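Local coordinates for outer membrane protein SusF (Bacteroides thetaiotaomicron, PDB 4FE9) that binds starch at the bacterial cell surface through carbohydrate-binding modules, ahead of its transport into the periplasm for degradation, at residues F299-N304 with G348-Y353; N304-F309 with G339-V344. One frame throughout, in Å; residues are numbered along the deposited sequence.

In the fold
Both contacts belong to the second carbohydrate-binding module of SusF and to one antiparallel sheet, their centres 11 Å apart. Along the chain, strand 294-301 is followed by strand 306-310, and strand 341-343 by strand 348-357, so interaction 2 is nested inside the loop closed by interaction 1; Asn304, at the first turn, is common to both. Although strands 264-267 and 283-287 lie between the two pairs in the sheet order, their side chains touch: Phe301 CE1 lies 3.6 Å from Val307 CG1, and Phe301 CB 3.8 Å from Val344 CG1. Interaction 2 carries two residues of the glycan pocket, Lys308 and Asn341, whereas interaction 1 lies away from that site.

Interaction 1 (F299-N304 with G348-Y353); sequences FYFAAN and GWYLVY. With EDO (1,2-ethanediol), chain J.
Tyr300 and Trp349 form a non-hydrogen-bonded antiparallel pair, and their side chains share one face of the sheet. In Tyr300, chi1 (-171°) sets CG anti to the backbone N. The edge of its ring, through CD1, lies over the five-membered ring of Trp349 in an edge-to-face stack, the planes 61° apart. Tyr300 CD1 stands 3.4 Å from Trp349 NE1, offset toward the rim of the indole. Tyr300 CB adds a CH-pi contact, 3.9 Å from the centroid of the six-membered ring of Trp349 and only 6° off its normal. The indole NE1 is hydrogen-bonded to Thr396 O.

Phe299, Phe301, Tyr350 and Val352 pack on the other face. Phe301 CD2 meets the edge of the Tyr350 ring, 3.6 Å from Tyr350 CD2, while Val352 CG2 touches the edge of the Phe301 ring 3.6 Å from Phe301 CE2. Val352 CG2 also reaches Phe299 CD2 at 4.0 Å, again at a ring edge. Reciprocal backbone hydrogen bonds, Phe299 with Tyr350 and Phe301 with Gly348, fix this register. The chemistry thus divides by face: an aromatic stack whose indole N-H is satisfied by Thr396, and a largely hydrocarbon meeting of ring edges and a methyl group, with Tyr350 OH hydrogen-bonded to Ile346 O.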
loop_
_atom_site.group_PDB
_atom_site.type_symbol
_atom_site.label_atom_id
_atom_site.label_comp_id
_atom_site.label_asym_id
_atom_site.label_seq_id
_atom_site.Cartn_x
_atom_site.Cartn_y
_atom_site.Cartn_z
ATOM N N PHE A 299 25.423 0.974 1.291
ATOM C CA PHE A 299 25.894 1.813 2.380
ATOM C C PHE A 299 26.378 0.929 3.532
ATOM O O PHE A 299 25.989 -0.243 3.635
ATOM C CB PHE A 299 24.791 2.739 2.894
ATOM C CG PHE A 299 24.324 3.757 1.896
ATOM C CD1 PHE A 299 25.146 4.835 1.531
ATOM C CD2 PHE A 299 23.030 3.701 1.394
ATOM C CE1 PHE A 299 24.714 5.779 0.608
ATOM C CE2 PHE A 299 22.582 4.651 0.468
ATOM C CZ PHE A 299 23.397 5.732 0.135
ATOM N N TYR A 300 27.269 1.483 4.358
ATOM C CA TYR A 300 27.729 0.783 5.562
ATOM C C TYR A 300 26.976 1.263 6.725
ATOM O O TYR A 300 26.959 2.454 6.993
ATOM C CB TYR A 300 29.226 0.982 5.815
ATOM C CG TYR A 300 29.731 0.085 6.937
ATOM C CD1 TYR A 300 29.784 -1.313 6.763
ATOM C CD2 TYR A 300 29.911 0.581 8.202
ATOM C CE1 TYR A 300 30.108 -2.164 7.808
ATOM C CE2 TYR A 300 30.224 -0.275 9.273
ATOM C CZ TYR A 300 30.305 -1.646 9.059
ATOM O OH TYR A 300 30.632 -2.508 10.097
ATOM N N PHE A 301 26.385 0.334 7.485
ATOM C CA PHE A 301 25.780 0.724 8.780
ATOM C C PHE A 301 26.446 -0.022 9.950
ATOM O O PHE A 301 26.650 -1.241 9.888
ATOM C CB PHE A 301 24.273 0.484 8.783
ATOM C CG PHE A 301 23.529 1.254 7.723
ATOM C CD1 PHE A 301 23.086 2.561 7.962
ATOM C CD2 PHE A 301 23.245 0.674 6.511
ATOM C CE1 PHE A 301 22.357 3.273 6.973
ATOM C CE2 PHE A 301 22.511 1.373 5.522
ATOM C CZ PHE A 301 22.053 2.660 5.779
ATOM N N ALA A 302 26.953 0.752 10.887
ATOM C CA ALA A 302 27.281 0.272 12.248
ATOM C C ALA A 302 26.016 -0.157 13.001
ATOM O O ALA A 302 24.889 0.124 12.567
ATOM C CB ALA A 302 27.978 1.361 13.010
ATOM N N ALA A 303 26.194 -0.738 14.184
ATOM C CA ALA A 303 25.054 -1.029 15.044
ATOM C C ALA A 303 24.663 0.237 15.778
ATOM O O ALA A 303 25.517 1.048 16.078
ATOM C CB ALA A 303 25.395 -2.160 16.020
ATOM N N ASN A 304 23.362 0.550 15.740
ATOM C CA ASN A 304 22.822 1.749 16.406
ATOM C C ASN A 304 22.971 3.063 15.651
ATOM O O ASN A 304 22.640 4.126 16.177
ATOM C CB ASN A 304 23.387 1.890 17.820
ATOM C CG ASN A 304 23.042 0.695 18.716
ATOM O OD1 ASN A 304 22.328 -0.236 18.308
ATOM N ND2 ASN A 304 23.609 0.682 19.904
ATOM N N GLY A 348 26.748 -3.668 9.215
ATOM C CA GLY A 348 27.043 -4.332 7.936
ATOM C C GLY A 348 26.805 -3.445 6.720
ATOM O O GLY A 348 26.432 -2.273 6.853
ATOM N N TRP A 349 27.209 -3.957 5.555
ATOM C CA TRP A 349 26.847 -3.384 4.257
ATOM C C TRP A 349 25.462 -3.838 3.874
ATOM O O TRP A 349 25.181 -5.037 3.880
ATOM C CB TRP A 349 27.865 -3.820 3.171
ATOM C CG TRP A 349 29.229 -3.123 3.305
ATOM C CD1 TRP A 349 30.330 -3.584 3.976
ATOM C CD2 TRP A 349 29.588 -1.826 2.801
ATOM N NE1 TRP A 349 31.304 -2.601 4.019
ATOM C CE2 TRP A 349 30.920 -1.573 3.200
ATOM C CE3 TRP A 349 28.931 -0.882 2.001
ATOM C CZ2 TRP A 349 31.587 -0.396 2.869
ATOM C CZ3 TRP A 349 29.605 0.268 1.647
ATOM C CH2 TRP A 349 30.921 0.506 2.085
ATOM N N TYR A 350 24.626 -2.892 3.439
ATOM C CA TYR A 350 23.267 -3.204 2.984
ATOM C C TYR A 350 22.951 -2.476 1.672
ATOM O O TYR A 350 23.347 -1.342 1.488
ATOM C CB TYR A 350 22.258 -2.769 4.053
ATOM C CG TYR A 350 22.411 -3.514 5.384
ATOM C CD1 TYR A 350 22.011 -4.828 5.510
ATOM C CD2 TYR A 350 22.961 -2.892 6.489
ATOM C CE1 TYR A 350 22.168 -5.515 6.709
ATOM C CE2 TYR A 350 23.101 -3.565 7.699
ATOM C CZ TYR A 350 22.685 -4.868 7.800
ATOM O OH TYR A 350 22.845 -5.557 8.999
ATOM N N LEU A 351 22.281 -3.163 0.767
ATOM C CA LEU A 351 21.509 -2.510 -0.300
ATOM C C LEU A 351 20.233 -1.902 0.268
ATOM O O LEU A 351 19.334 -2.634 0.731
ATOM C CB LEU A 351 21.155 -3.510 -1.422
ATOM C CG LEU A 351 20.421 -2.881 -2.647
ATOM C CD1 LEU A 351 20.779 -3.559 -3.958
ATOM C CD2 LEU A 351 18.952 -2.867 -2.473
ATOM N N VAL A 352 20.205 -0.573 0.346
ATOM C CA VAL A 352 19.037 0.137 0.785
ATOM C C VAL A 352 18.140 0.485 -0.417
ATOM O O VAL A 352 18.613 1.052 -1.418
ATOM C CB VAL A 352 19.438 1.413 1.490
ATOM C CG1 VAL A 352 18.220 2.202 1.875
ATOM C CG2 VAL A 352 20.280 1.082 2.759
ATOM N N TYR A 353 16.870 0.107 -0.338
ATOM C CA TYR A 353 15.895 0.401 -1.384
ATOM C C TYR A 353 14.742 1.237 -0.824
ATOM O O TYR A 353 14.176 0.887 0.215
ATOM C CB TYR A 353 15.376 -0.907 -1.954
ATOM C CG TYR A 353 14.191 -0.777 -2.873
ATOM C CD1 TYR A 353 12.899 -0.754 -2.370
ATOM C CD2 TYR A 353 14.355 -0.787 -4.252
ATOM C CE1 TYR A 353 11.793 -0.723 -3.220
ATOM C CE2 TYR A 353 13.274 -0.767 -5.101
ATOM C CZ TYR A 353 11.992 -0.712 -4.578
ATOM O OH TYR A 353 10.911 -0.653 -5.427
HETATM C C1 EDO J . 28.302 -1.179 15.930
HETATM O O1 EDO J . 28.788 -1.984 14.828
HETATM C C2 EDO J . 29.054 0.148 15.965
HETATM O O2 EDO J . 28.385 1.097 16.803
#

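Interaction 2 (N304-F309 with G339-V344); sequences NDQVKF and GGNLKV. With GLC (alpha-D-glucopyranose), chain C; GLC (alpha-D-glucopyranose), chain B.
Gly340 O lies 4.2 Å from Lys308 CE where an antiparallel strand pair begins in the beta-sheet of the second carbohydrate-binding module, with two glucose units of a bound glycan close by. Gly340 has a positive phi, and its N is hydrogen-bonded to Asp337 OD1.

Asn341 comes next and meets both Lys308 and Gln306. Lys308 crosses it at about a right angle, Lys308 CD lying 3.5 Å from Asn341 OD1. Beyond that crossing, Lys308 NZ forms a salt bridge with Asp318 and donates to O3 of the chain B glucose at 2.6 Å. The Asn341 amide is used at both ends. Its ND2 donates to Gln306 OE1 at 2.6 Å, nearly straight at 173°; OE1 lies in the Asn341 amide plane, although the two amide planes are 51° apart. The same ND2 donates to O3 of the chain C glucose, while Asn341 OD1 accepts from O2 of that sugar at 2.9 Å. This is consistent with Gln306 acting as a second-shell partner that orients the amide. Trp272, another pocket residue, touches both Gln306 and Asn341.

Leu342 pairs with Val307 through reciprocal backbone hydrogen bonds. Their side chains lie side by side and point the same way, Leu342 CB 4.1 Å from Val307 CG2. Leu342 CD2 approaches the Phe309 ring at its edge.

Lys343 lies opposite Gln306 as a non-hydrogen-bonded pair, and Lys343 CB packs near Gln306 CG. The Lys343 and Asn304 side chains lie side by side, Lys343 CE 3.7 Å from Asn304 OD1.

At Val344 the backbone is hydrogen-bonded twice: its N donates to Asp305 O, and Val344 O accepts from Asn304 N at 2.7 Å.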
loop_
_atom_site.group_PDB
_atom_site.type_symbol
_atom_site.label_atom_id
_atom_site.label_comp_id
_atom_site.label_asym_id
_atom_site.label_seq_id
_atom_site.Cartn_x
_atom_site.Cartn_y
_atom_site.Cartn_z
ATOM N N ASN A 304 23.362 0.550 15.740
ATOM C CA ASN A 304 22.822 1.749 16.406
ATOM C C ASN A 304 22.971 3.063 15.651
ATOM O O ASN A 304 22.640 4.126 16.177
ATOM C CB ASN A 304 23.387 1.890 17.820
ATOM C CG ASN A 304 23.042 0.695 18.716
ATOM O OD1 ASN A 304 22.328 -0.236 18.308
ATOM N ND2 ASN A 304 23.609 0.682 19.904
ATOM N N ASP A 305 23.507 3.002 14.440
ATOM C CA ASP A 305 23.379 4.127 13.499
ATOM C C ASP A 305 21.896 4.488 13.310
ATOM O O ASP A 305 21.065 3.611 13.166
ATOM C CB ASP A 305 24.004 3.749 12.149
ATOM C CG ASP A 305 25.557 3.893 12.145
ATOM O OD1 ASP A 305 26.092 4.652 13.013
ATOM O OD2 ASP A 305 26.230 3.260 11.255
ATOM N N GLN A 306 21.576 5.776 13.362
ATOM C CA GLN A 306 20.231 6.242 12.975
ATOM C C GLN A 306 20.297 7.031 11.686
ATOM O O GLN A 306 21.235 7.772 11.475
ATOM C CB GLN A 306 19.625 7.106 14.077
ATOM C CG GLN A 306 19.331 6.307 15.361
ATOM C CD GLN A 306 18.952 7.183 16.522
ATOM O OE1 GLN A 306 18.027 7.987 16.435
ATOM N NE2 GLN A 306 19.607 6.977 17.642
ATOM N N VAL A 307 19.298 6.856 10.827
ATOM C CA VAL A 307 19.233 7.599 9.559
ATOM C C VAL A 307 17.854 8.167 9.264
ATOM O O VAL A 307 16.833 7.626 9.719
ATOM C CB VAL A 307 19.667 6.718 8.365
ATOM C CG1 VAL A 307 21.160 6.317 8.493
ATOM C CG2 VAL A 307 18.795 5.519 8.252
ATOM N N LYS A 308 17.817 9.188 8.404
ATOM C CA LYS A 308 16.555 9.665 7.797
ATOM C C LYS A 308 16.803 10.034 6.307
ATOM O O LYS A 308 17.950 10.162 5.883
ATOM C CB LYS A 308 16.039 10.894 8.539
ATOM C CG LYS A 308 15.286 10.576 9.805
ATOM C CD LYS A 308 14.701 11.793 10.397
ATOM C CE LYS A 308 13.225 11.868 10.120
ATOM N NZ LYS A 308 12.576 12.908 10.967
ATOM N N PHE A 309 15.730 10.201 5.551
ATOM C CA PHE A 309 15.811 10.423 4.107
ATOM C C PHE A 309 15.076 11.698 3.776
ATOM O O PHE A 309 14.173 12.091 4.505
ATOM C CB PHE A 309 15.177 9.252 3.344
ATOM C CG PHE A 309 15.836 7.944 3.600
ATOM C CD1 PHE A 309 15.395 7.117 4.633
ATOM C CD2 PHE A 309 16.894 7.519 2.810
ATOM C CE1 PHE A 309 16.016 5.892 4.881
ATOM C CE2 PHE A 309 17.572 6.323 3.098
ATOM C CZ PHE A 309 17.116 5.507 4.134
ATOM N N GLY A 339 12.295 7.326 17.960
ATOM C CA GLY A 339 11.753 8.680 17.837
ATOM C C GLY A 339 11.516 9.101 16.386
ATOM O O GLY A 339 11.719 10.264 16.029
ATOM N N GLY A 340 11.121 8.146 15.543
ATOM C CA GLY A 340 10.797 8.444 14.140
ATOM C C GLY A 340 12.012 8.361 13.227
ATOM O O GLY A 340 11.878 8.391 12.005
ATOM N N ASN A 341 13.204 8.279 13.829
ATOM C CA ASN A 341 14.413 7.913 13.106
ATOM C C ASN A 341 14.369 6.462 12.774
ATOM O O ASN A 341 13.823 5.668 13.541
ATOM C CB ASN A 341 15.645 8.159 13.969
ATOM C CG ASN A 341 15.913 9.616 14.209
ATOM O OD1 ASN A 341 15.304 10.488 13.594
ATOM N ND2 ASN A 341 16.915 9.893 15.031
ATOM N N LEU A 342 15.043 6.077 11.693
ATOM C CA LEU A 342 15.272 4.683 11.423
ATOM C C LEU A 342 16.605 4.207 12.009
ATOM O O LEU A 342 17.688 4.735 11.662
ATOM C CB LEU A 342 15.221 4.399 9.930
ATOM C CG LEU A 342 15.461 2.947 9.554
ATOM C CD1 LEU A 342 14.350 2.067 10.067
ATOM C CD2 LEU A 342 15.633 2.771 8.062
ATOM N N LYS A 343 16.525 3.217 12.893
ATOM C CA LYS A 343 17.702 2.726 13.607
ATOM C C LYS A 343 18.111 1.370 13.072
ATOM O O LYS A 343 17.283 0.474 12.904
ATOM C CB LYS A 343 17.435 2.650 15.121
ATOM C CG LYS A 343 18.504 1.851 15.920
ATOM C CD LYS A 343 18.544 2.294 17.387
ATOM C CE LYS A 343 18.832 1.114 18.314
ATOM N NZ LYS A 343 18.382 1.399 19.728
ATOM N N VAL A 344 19.375 1.250 12.709
ATOM C CA VAL A 344 19.869 0.006 12.218
ATOM C C VAL A 344 20.578 -0.710 13.379
ATOM O O VAL A 344 21.368 -0.091 14.095
ATOM C CB VAL A 344 20.878 0.225 11.050
ATOM C CG1 VAL A 344 21.329 -1.104 10.505
ATOM C CG2 VAL A 344 20.230 1.074 9.943
HETATM C C1 GLC C . 17.349 15.096 13.341
HETATM C C2 GLC C . 17.161 13.782 14.065
HETATM C C3 GLC C . 17.262 13.976 15.587
HETATM C C4 GLC C . 18.557 14.663 15.962
HETATM C C5 GLC C . 18.619 15.988 15.206
HETATM C C6 GLC C . 19.933 16.714 15.469
HETATM O O2 GLC C . 15.846 13.339 13.766
HETATM O O3 GLC C . 17.176 12.710 16.245
HETATM O O4 GLC C . 18.565 14.900 17.381
HETATM O O5 GLC C . 18.538 15.755 13.801
HETATM O O6 GLC C . 19.809 18.051 14.986
HETATM C C1 GLC B . 13.695 18.284 11.324
HETATM C C2 GLC B . 13.642 16.786 11.051
HETATM C C3 GLC B . 14.280 16.002 12.177
HETATM C C4 GLC B . 15.693 16.501 12.415
HETATM C C5 GLC B . 15.678 17.989 12.649
HETATM C C6 GLC B . 17.094 18.525 12.828
HETATM O O2 GLC B . 12.287 16.389 10.930
HETATM O O3 GLC B . 14.305 14.601 11.878
HETATM O O4 GLC B . 16.207 15.901 13.576
HETATM O O5 GLC B . 15.048 18.674 11.559
HETATM O O6 GLC B . 16.999 19.931 13.054
#